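Local coordinates for protein glycoside Hydrolase (Bacteroides uniformis, PDB 5TA0) that probably hydrolyses agarose chains as a family 86 glycoside hydrolase of a gut bacterium, crystallised here as an engineered variant with neoagarooctaose, at residues N32-L37 against N522-E527; I473-L478 against D499-E504; P576-N581 against N619-K624. One frame throughout, in Å; residues are numbered along the deposited sequence. Where two conformers were deposited one is given.

Interaction 1. Residues N32-L37 against N522-E527. With EDO (1,2-ethanediol), chain R; SO4 (sulfate ion), chain D.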
loop_
_atom_site.group_PDB
_atom_site.type_symbol
_atom_site.label_atom_id
_atom_site.label_comp_id
_atom_site.label_asym_id
_atom_site.label_seq_id
_atom_site.Cartn_x
_atom_site.Cartn_y
_atom_site.Cartn_z
ATOM N N ASN A 32 11.421 11.560 -22.892
ATOM C CA ASN A 32 12.807 12.020 -22.709
ATOM C C ASN A 32 13.062 12.738 -21.384
ATOM O O ASN A 32 14.189 13.144 -21.129
ATOM C CB ASN A 32 13.197 12.951 -23.860
ATOM C CG ASN A 32 12.428 14.253 -23.831
ATOM O OD1 ASN A 32 11.189 14.257 -23.748
ATOM N ND2 ASN A 32 13.137 15.370 -23.909
ATOM N N VAL A 33 12.030 12.855 -20.546
ATOM C CA VAL A 33 12.101 13.617 -19.286
ATOM C C VAL A 33 12.020 12.666 -18.103
ATOM O O VAL A 33 10.932 12.150 -17.814
ATOM C CB VAL A 33 10.986 14.684 -19.198
ATOM C CG1 VAL A 33 11.115 15.514 -17.922
ATOM C CG2 VAL A 33 11.003 15.563 -20.449
ATOM N N LYS A 34 13.146 12.428 -17.450
ATOM C CA LYS A 34 13.172 11.601 -16.247
ATOM C C LYS A 34 12.349 12.245 -15.144
ATOM O O LYS A 34 12.417 13.450 -14.941
ATOM C CB LYS A 34 14.612 11.432 -15.780
ATOM C CG LYS A 34 14.808 10.426 -14.647
ATOM C CD LYS A 34 16.276 10.073 -14.463
ATOM C CE LYS A 34 17.116 11.243 -14.030
ATOM N NZ LYS A 34 18.562 10.863 -14.105
ATOM N N HIS A 35 11.556 11.440 -14.428
ATOM C CA HIS A 35 10.849 11.911 -13.218
ATOM C C HIS A 35 11.576 11.351 -12.001
ATOM O O HIS A 35 11.460 10.170 -11.699
ATOM C CB HIS A 35 9.393 11.455 -13.263
ATOM C CG HIS A 35 8.548 11.952 -12.114
ATOM N ND1 HIS A 35 7.172 11.923 -12.162
ATOM C CD2 HIS A 35 8.867 12.498 -10.909
ATOM C CE1 HIS A 35 6.682 12.406 -11.039
ATOM N NE2 HIS A 35 7.684 12.758 -10.257
ATOM N N LYS A 36 12.337 12.211 -11.335
ATOM C CA LYS A 36 13.113 11.858 -10.144
ATOM C C LYS A 36 12.335 12.281 -8.907
ATOM O O LYS A 36 11.736 13.360 -8.882
ATOM C CB LYS A 36 14.473 12.574 -10.167
ATOM C CG LYS A 36 15.412 12.153 -9.048
ATOM C CD LYS A 36 16.849 12.588 -9.303
ATOM C CE LYS A 36 16.949 14.097 -9.374
ATOM N NZ LYS A 36 18.378 14.494 -9.387
ATOM N N LEU A 37 12.360 11.436 -7.887
ATOM C CA LEU A 37 11.691 11.729 -6.610
ATOM C C LEU A 37 12.606 11.229 -5.530
ATOM O O LEU A 37 12.814 10.036 -5.390
ATOM C CB LEU A 37 10.325 11.052 -6.585
ATOM C CG LEU A 37 9.481 11.203 -5.322
ATOM C CD1 LEU A 37 9.205 12.653 -4.951
ATOM C CD2 LEU A 37 8.172 10.439 -5.459
ATOM N N ASN A 522 17.044 12.779 -21.800
ATOM C CA ASN A 522 17.997 13.900 -21.803
ATOM C C ASN A 522 17.587 15.110 -20.977
ATOM O O ASN A 522 18.263 16.132 -21.031
ATOM C CB ASN A 522 18.291 14.330 -23.262
ATOM C CG ASN A 522 17.041 14.661 -24.054
ATOM O OD1 ASN A 522 15.966 14.941 -23.518
ATOM N ND2 ASN A 522 17.179 14.621 -25.380
ATOM N N GLU A 523 16.481 15.010 -20.238
ATOM C CA GLU A 523 16.039 16.067 -19.332
ATOM C C GLU A 523 15.596 15.386 -18.034
ATOM O O GLU A 523 15.353 14.182 -18.005
ATOM C CB GLU A 523 14.895 16.882 -19.911
ATOM C CG GLU A 523 15.193 17.549 -21.251
ATOM C CD GLU A 523 16.207 18.667 -21.172
ATOM O OE1 GLU A 523 16.655 19.070 -20.081
ATOM O OE2 GLU A 523 16.560 19.192 -22.261
ATOM N N THR A 524 15.515 16.191 -16.989
ATOM C CA THR A 524 15.041 15.746 -15.676
ATOM C C THR A 524 13.974 16.684 -15.118
ATOM O O THR A 524 14.132 17.919 -15.115
ATOM C CB THR A 524 16.209 15.670 -14.685
ATOM O OG1 THR A 524 17.149 14.711 -15.155
ATOM C CG2 THR A 524 15.757 15.233 -13.291
ATOM N N MET A 525 12.903 16.084 -14.595
ATOM C CA MET A 525 11.921 16.769 -13.753
ATOM C C MET A 525 12.116 16.189 -12.362
ATOM O O MET A 525 11.954 14.966 -12.169
ATOM C CB MET A 525 10.498 16.524 -14.222
ATOM C CG MET A 525 9.457 17.197 -13.343
ATOM S SD MET A 525 7.767 16.809 -13.810
ATOM C CE MET A 525 7.656 15.083 -13.306
ATOM N N GLU A 526 12.529 17.036 -11.421
ATOM C CA GLU A 526 12.689 16.623 -10.041
ATOM C C GLU A 526 11.515 17.084 -9.219
ATOM O O GLU A 526 11.225 18.280 -9.110
ATOM C CB GLU A 526 13.977 17.172 -9.429
ATOM C CG GLU A 526 14.176 16.678 -8.021
ATOM C CD GLU A 526 15.547 16.970 -7.461
ATOM O OE1 GLU A 526 16.422 17.468 -8.214
ATOM O OE2 GLU A 526 15.729 16.673 -6.252
ATOM N N GLU A 527 10.848 16.116 -8.616
ATOM C CA GLU A 527 9.734 16.377 -7.705
ATOM C C GLU A 527 10.229 16.446 -6.296
ATOM O O GLU A 527 10.983 15.568 -5.855
ATOM C CB GLU A 527 8.691 15.278 -7.833
ATOM C CG GLU A 527 7.529 15.411 -6.856
ATOM C CD GLU A 527 6.553 14.263 -6.921
ATOM O OE1 GLU A 527 6.628 13.429 -7.851
ATOM O OE2 GLU A 527 5.707 14.182 -5.987
HETATM C C1 EDO R . 18.868 13.346 -18.015
HETATM O O1 EDO R . 17.879 12.588 -17.313
HETATM C C2 EDO R . 20.184 13.305 -17.246
HETATM O O2 EDO R . 20.693 14.634 -17.096
HETATM S S SO4 D . 19.979 14.216 -12.892
HETATM O O1 SO4 D . 21.373 14.201 -13.350
HETATM O O2 SO4 D . 19.384 15.537 -13.134
HETATM O O3 SO4 D . 19.224 13.272 -13.720
HETATM O O4 SO4 D . 20.011 13.862 -11.487
#

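Interaction 2. Residues I473-L478 against D499-E504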
loop_
_atom_site.group_PDB
_atom_site.type_symbol
_atom_site.label_atom_id
_atom_site.label_comp_id
_atom_site.label_asym_id
_atom_site.label_seq_id
_atom_site.Cartn_x
_atom_site.Cartn_y
_atom_site.Cartn_z
ATOM N N ILE A 473 3.284 -1.261 -31.053
ATOM C CA ILE A 473 2.543 -0.879 -29.838
ATOM C C ILE A 473 1.718 -2.081 -29.417
ATOM O O ILE A 473 0.909 -2.584 -30.220
ATOM C CB ILE A 473 1.628 0.343 -30.090
ATOM C CG1 ILE A 473 2.458 1.513 -30.645
ATOM C CG2 ILE A 473 0.873 0.751 -28.817
ATOM C CD1 ILE A 473 1.675 2.736 -31.028
ATOM N N GLU A 474 1.921 -2.559 -28.181
ATOM C CA GLU A 474 1.040 -3.549 -27.573
ATOM C C GLU A 474 0.168 -2.844 -26.541
ATOM O O GLU A 474 0.677 -2.213 -25.612
ATOM C CB GLU A 474 1.826 -4.689 -26.934
ATOM C CG GLU A 474 0.956 -5.667 -26.163
ATOM C CD GLU A 474 1.697 -6.866 -25.633
ATOM O OE1 GLU A 474 2.117 -7.739 -26.428
ATOM O OE2 GLU A 474 1.802 -7.004 -24.398
ATOM N N VAL A 475 -1.148 -2.963 -26.709
ATOM C CA VAL A 475 -2.124 -2.438 -25.765
ATOM C C VAL A 475 -2.602 -3.565 -24.885
ATOM O O VAL A 475 -3.000 -4.624 -25.375
ATOM C CB VAL A 475 -3.354 -1.851 -26.500
ATOM C CG1 VAL A 475 -4.433 -1.377 -25.528
ATOM C CG2 VAL A 475 -2.912 -0.739 -27.453
ATOM N N ARG A 476 -2.582 -3.334 -23.578
ATOM C CA ARG A 476 -3.164 -4.250 -22.588
ATOM C C ARG A 476 -4.229 -3.480 -21.812
ATOM O O ARG A 476 -3.956 -2.400 -21.300
ATOM C CB ARG A 476 -2.097 -4.733 -21.622
ATOM C CG ARG A 476 -0.841 -5.303 -22.261
ATOM C CD ARG A 476 0.190 -5.581 -21.198
ATOM N NE ARG A 476 1.445 -6.055 -21.759
ATOM C CZ ARG A 476 2.534 -6.259 -21.027
ATOM N NH1 ARG A 476 2.519 -6.012 -19.725
ATOM N NH2 ARG A 476 3.642 -6.699 -21.596
ATOM N N HIS A 477 -5.465 -3.994 -21.784
ATOM C CA HIS A 477 -6.599 -3.275 -21.211
ATOM C C HIS A 477 -7.371 -4.246 -20.316
ATOM O O HIS A 477 -7.879 -5.282 -20.796
ATOM C CB HIS A 477 -7.490 -2.756 -22.347
ATOM C CG HIS A 477 -8.606 -1.851 -21.930
ATOM N ND1 HIS A 477 -9.708 -1.650 -22.737
ATOM C CD2 HIS A 477 -8.807 -1.092 -20.833
ATOM C CE1 HIS A 477 -10.524 -0.791 -22.163
ATOM N NE2 HIS A 477 -10.003 -0.432 -21.004
ATOM N N LEU A 478 -7.425 -3.920 -19.018
ATOM C CA LEU A 478 -8.090 -4.730 -18.005
ATOM C C LEU A 478 -9.362 -4.036 -17.559
ATOM O O LEU A 478 -9.313 -2.950 -16.992
ATOM C CB LEU A 478 -7.169 -4.978 -16.816
ATOM C CG LEU A 478 -7.759 -5.878 -15.729
ATOM C CD1 LEU A 478 -8.003 -7.290 -16.219
ATOM C CD2 LEU A 478 -6.810 -5.889 -14.542
ATOM N N ASP A 499 -3.560 7.031 -31.222
ATOM C CA ASP A 499 -3.813 8.435 -30.931
ATOM C C ASP A 499 -5.003 8.647 -29.998
ATOM O O ASP A 499 -5.087 9.688 -29.337
ATOM C CB ASP A 499 -4.036 9.217 -32.234
ATOM C CG ASP A 499 -2.798 9.284 -33.099
ATOM O OD1 ASP A 499 -1.661 9.277 -32.570
ATOM O OD2 ASP A 499 -2.969 9.346 -34.336
ATOM N N HIS A 500 -5.919 7.680 -29.975
ATOM C CA HIS A 500 -7.136 7.739 -29.171
ATOM C C HIS A 500 -7.364 6.369 -28.568
ATOM O O HIS A 500 -7.055 5.349 -29.196
ATOM C CB HIS A 500 -8.358 8.115 -30.023
ATOM C CG HIS A 500 -8.159 9.344 -30.854
ATOM N ND1 HIS A 500 -8.224 10.616 -30.329
ATOM C CD2 HIS A 500 -7.860 9.493 -32.167
ATOM C CE1 HIS A 500 -7.991 11.499 -31.287
ATOM N NE2 HIS A 500 -7.767 10.843 -32.411
ATOM N N PHE A 501 -7.904 6.360 -27.348
ATOM C CA PHE A 501 -8.207 5.120 -26.650
ATOM C C PHE A 501 -9.297 5.397 -25.618
ATOM O O PHE A 501 -9.235 6.393 -24.912
ATOM C CB PHE A 501 -6.949 4.597 -25.963
ATOM C CG PHE A 501 -7.154 3.305 -25.225
ATOM C CD1 PHE A 501 -7.327 3.291 -23.840
ATOM C CD2 PHE A 501 -7.170 2.106 -25.906
ATOM C CE1 PHE A 501 -7.516 2.102 -23.169
ATOM C CE2 PHE A 501 -7.356 0.908 -25.228
ATOM C CZ PHE A 501 -7.537 0.919 -23.858
ATOM N N THR A 502 -10.304 4.528 -25.566
ATOM C CA THR A 502 -11.362 4.622 -24.569
ATOM C C THR A 502 -11.016 3.672 -23.423
ATOM O O THR A 502 -11.023 2.461 -23.592
ATOM C CB THR A 502 -12.728 4.262 -25.158
ATOM O OG1 THR A 502 -13.029 5.216 -26.189
ATOM C CG2 THR A 502 -13.825 4.317 -24.104
ATOM N N LEU A 503 -10.721 4.264 -22.270
ATOM C CA LEU A 503 -10.420 3.483 -21.069
ATOM C C LEU A 503 -11.733 3.207 -20.349
ATOM O O LEU A 503 -12.499 4.121 -20.058
ATOM C CB LEU A 503 -9.456 4.275 -20.193
ATOM C CG LEU A 503 -8.926 3.569 -18.949
ATOM C CD1 LEU A 503 -8.220 2.260 -19.207
ATOM C CD2 LEU A 503 -7.992 4.542 -18.245
ATOM N N GLU A 504 -11.996 1.937 -20.083
ATOM C CA GLU A 504 -13.266 1.512 -19.497
ATOM C C GLU A 504 -13.433 1.934 -18.047
ATOM O O GLU A 504 -12.504 2.451 -17.424
ATOM C CB GLU A 504 -13.466 0.010 -19.655
ATOM C CG GLU A 504 -14.022 -0.384 -21.024
ATOM C CD GLU A 504 -15.414 0.180 -21.276
ATOM O OE1 GLU A 504 -15.701 0.526 -22.434
ATOM O OE2 GLU A 504 -16.180 0.322 -20.314
#

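Interaction 3. Residues P576-N581 against N619-K624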
loop_
_atom_site.group_PDB
_atom_site.type_symbol
_atom_site.label_atom_id
_atom_site.label_comp_id
_atom_site.label_asym_id
_atom_site.label_seq_id
_atom_site.Cartn_x
_atom_site.Cartn_y
_atom_site.Cartn_z
ATOM N N PRO A 576 -12.873 26.677 -0.641
ATOM C CA PRO A 576 -12.476 27.862 0.084
ATOM C C PRO A 576 -11.853 28.895 -0.850
ATOM O O PRO A 576 -11.410 28.564 -1.957
ATOM C CB PRO A 576 -11.414 27.341 1.049
ATOM C CG PRO A 576 -10.849 26.145 0.381
ATOM C CD PRO A 576 -11.996 25.522 -0.341
ATOM N N GLU A 577 -11.832 30.139 -0.387
ATOM C CA GLU A 577 -10.997 31.157 -1.005
ATOM C C GLU A 577 -9.559 30.845 -0.642
ATOM O O GLU A 577 -9.248 30.677 0.541
ATOM C CB GLU A 577 -11.354 32.547 -0.471
ATOM C CG GLU A 577 -12.735 33.035 -0.875
ATOM C CD GLU A 577 -13.092 34.416 -0.324
ATOM O OE1 GLU A 577 -12.261 35.060 0.366
ATOM O OE2 GLU A 577 -14.233 34.865 -0.582
ATOM N N LEU A 578 -8.697 30.794 -1.653
ATOM C CA LEU A 578 -7.291 30.438 -1.473
ATOM C C LEU A 578 -6.414 31.586 -1.918
ATOM O O LEU A 578 -6.537 32.042 -3.070
ATOM C CB LEU A 578 -6.972 29.174 -2.272
ATOM C CG LEU A 578 -5.502 28.745 -2.378
ATOM C CD1 LEU A 578 -4.889 28.456 -1.030
ATOM C CD2 LEU A 578 -5.378 27.525 -3.286
ATOM N N LEU A 579 -5.549 32.057 -1.012
ATOM C CA LEU A 579 -4.515 33.017 -1.341
ATOM C C LEU A 579 -3.159 32.393 -1.081
ATOM O O LEU A 579 -2.927 31.845 -0.007
ATOM C CB LEU A 579 -4.652 34.272 -0.470
ATOM C CG LEU A 579 -5.974 35.044 -0.555
ATOM C CD1 LEU A 579 -6.001 36.165 0.468
ATOM C CD2 LEU A 579 -6.169 35.582 -1.959
ATOM N N VAL A 580 -2.257 32.511 -2.054
ATOM C CA VAL A 580 -0.896 32.015 -1.922
ATOM C C VAL A 580 -0.012 33.237 -2.060
ATOM O O VAL A 580 -0.019 33.901 -3.110
ATOM C CB VAL A 580 -0.557 30.951 -2.980
ATOM C CG1 VAL A 580 0.884 30.487 -2.813
ATOM C CG2 VAL A 580 -1.506 29.768 -2.876
ATOM N N ASN A 581 0.735 33.549 -1.011
ATOM C CA ASN A 581 1.530 34.775 -0.970
ATOM C C ASN A 581 0.718 36.022 -1.360
ATOM O O ASN A 581 1.194 36.883 -2.110
ATOM C CB ASN A 581 2.776 34.607 -1.833
ATOM C CG ASN A 581 3.641 33.477 -1.332
ATOM O OD1 ASN A 581 3.721 33.272 -0.122
ATOM N ND2 ASN A 581 4.259 32.735 -2.236
ATOM N N ASN A 619 6.491 30.518 1.890
ATOM C CA ASN A 619 5.171 30.698 1.302
ATOM C C ASN A 619 4.089 30.720 2.347
ATOM O O ASN A 619 4.101 29.893 3.272
ATOM C CB ASN A 619 4.881 29.557 0.332
ATOM C CG ASN A 619 5.901 29.483 -0.771
ATOM O OD1 ASN A 619 5.799 30.221 -1.749
ATOM N ND2 ASN A 619 6.899 28.638 -0.618
ATOM N N THR A 620 3.120 31.613 2.174
ATOM C CA THR A 620 1.986 31.737 3.081
ATOM C C THR A 620 0.732 31.327 2.296
ATOM O O THR A 620 0.435 31.939 1.263
ATOM C CB THR A 620 1.896 33.193 3.598
ATOM O OG1 THR A 620 3.125 33.544 4.254
ATOM C CG2 THR A 620 0.728 33.362 4.562
ATOM N N ILE A 621 0.011 30.302 2.777
ATOM C CA ILE A 621 -1.152 29.739 2.116
ATOM C C ILE A 621 -2.347 29.994 3.031
ATOM O O ILE A 621 -2.368 29.489 4.159
ATOM C CB ILE A 621 -0.947 28.232 1.848
ATOM C CG1 ILE A 621 0.177 28.049 0.806
ATOM C CG2 ILE A 621 -2.258 27.592 1.399
ATOM C CD1 ILE A 621 0.776 26.652 0.713
ATOM N N SER A 622 -3.310 30.791 2.558
ATOM C CA SER A 622 -4.459 31.220 3.354
ATOM C C SER A 622 -5.731 30.608 2.787
ATOM O O SER A 622 -5.958 30.661 1.589
ATOM C CB SER A 622 -4.520 32.756 3.326
ATOM O OG SER A 622 -5.792 33.259 3.639
ATOM N N LEU A 623 -6.558 30.049 3.666
ATOM C CA LEU A 623 -7.846 29.469 3.299
ATOM C C LEU A 623 -8.969 30.140 4.063
ATOM O O LEU A 623 -8.851 30.369 5.250
ATOM C CB LEU A 623 -7.880 27.978 3.615
ATOM C CG LEU A 623 -6.898 27.098 2.855
ATOM C CD1 LEU A 623 -6.903 25.711 3.467
ATOM C CD2 LEU A 623 -7.268 27.021 1.394
ATOM N N LYS A 624 -10.061 30.441 3.373
ATOM C CA LYS A 624 -11.243 30.999 4.035
ATOM C C LYS A 624 -12.484 30.332 3.498
ATOM O O LYS A 624 -12.767 30.417 2.313
ATOM C CB LYS A 624 -11.335 32.515 3.837
ATOM C CG LYS A 624 -12.470 33.143 4.637
ATOM C CD LYS A 624 -12.640 34.620 4.312
ATOM C CE LYS A 624 -11.507 35.440 4.846
ATOM N NZ LYS A 624 -11.860 36.882 4.764
HETATM O O HOH W 1 -7.996 32.944 2.091
#

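Interaction 1. Residues N32-L37 against N522-E527
H35 and M525 are paired across two parallel strands: 34-37, which joins a mixed five-stranded sheet beside 523-538 and is also bonded along its backbone to strand 423-429. The imidazole is gripped both over a face and at its edge. The M525 methyl CE stands 3.4 Å from the centroid of the H35 ring, 12° off the normal, in a CH-pi contact. M525 runs out extended as far as SD and then bends at chi3 (71°), which swings the methyl over the ring. At the edge, H35 NE2 donates to E527 OE1 over 2.7 Å, nearly in the ring plane and to the anti lone pair of the oxygen, while the carboxylate is turned 43° from the imidazole. E527 OE2 accepts from Q638 NE2 of strand 631-642, which positions the carboxylate. The NE2 bond and the methyl together probably limit turning of the H35 ring.

K34, T524, K36 and E526 occupy the other face. Here K34 NZ bonds a sulfate ion, probably from the crystallisation liquor.

Where the pair begins, N32 O receives the backbone N-H groups of both N522 and E523. Beside it the two asparagine amides stand almost perpendicular, and N32 ND2 donates to N522 OD1 at 2.9 Å, in the carbonyl plane of the acceptor.

Interaction 2. Residues I473-L478 against D499-E504
F501 drives the edge of its phenyl ring against the face of H477, with CZ over the centre of the imidazole and 3.5 Å from H477 CG. The ring planes are 70° apart, a T-shaped (edge-to-face) pair. In both residues CG lies opposite the backbone N (chi1 -179° in F501), which carries each ring out from its own strand into the space between them. On the same side V475 points toward F501, and its CG1 meets F501 CE2 at 3.7 Å, so the phenyl ring is flanked by a methyl as well as by the imidazole.

The edge of the imidazole has a polar partner. The backbone N-H of E504 points at H477 NE2 over 3.2 Å, almost straight and near the ring plane. Because NE2 accepts here, it is likely to carry no proton, and any hydrogen on a neutral ring would then sit on ND1. L503 CD1 approaches NE2 obliquely at 3.7 Å, and E504 CG comes equally near CE1, adding apolar contacts round the same end of the ring.

R476, between V475 and H477, projects away from this contact: its NE holds E474 OE2 at 2.8 Å, and its guanidinium also pairs with D419. Y493 and C509, on strands 487-495 and 508-514, close round F501.

The two strands share no backbone bonds. Their axes pass 9.4 Å apart at 20°, and inward-facing side chains fill the gap, the layered packing characteristic of a beta-sandwich core.

Interaction 3. Residues P576-N581 against N619-K624
L578, V580, I621 and L623 turn to one face of an antiparallel strand pair, where the packing is close. L578 CD1 lies 3.7 Å from both I621 CG2 and L623 CD2, and P576 CG touches the same L623 methyl. I562 and L564 of strand 558-568, with V632 and V635 of strand 631-642, cover this side, so the pair packs as one layer against another sheet in the C-terminal domain.

The opposite face, with E577, L579, S622 and K624, is looser. E577 and K624 run side by side, but E577 OE1 stays 4.8 Å from K624 NZ. A water bridges E577 O and S622 OG, whose hydroxyl also binds E544.

At the end of the pair, N581 OD1 accepts the backbone N-H of T620 (2.9 Å), while N581 ND2 donates to N619 OD1 (3.0 Å), their amide planes 29° apart. An alanine in place of N581 is likely to leave the T620 N-H without its acceptor and N619 OD1, which also accepts from K616 N, without one of its donors. Apolar side chains seal the inner face, whereas at N581 the backbone N still bonds T620 O and side-chain OD1 replaces a backbone carbonyl as acceptor for T620 N.

In the fold
After strand 25-30, which belongs to the first sandwich's sheet, the chain enters interaction 1 at 32-37, then builds the parallel-stranded barrel that carries the glycan pocket and the rest of that sandwich before 522-527 returns to close a loop of nearly 500 residues. Interaction 2 is nested inside that loop and joins 473-478 to 499-504 across the sandwich, a short closure of about 20 residues. Interaction 3 follows in series: its 576-581 and 619-624 pair up in the C-terminal domain. Interaction 1 thus ties the chain's beginning to the sheet that runs through that domain. No two contacts touch; the centres of interactions 2 and 3 lie about 40 Å apart.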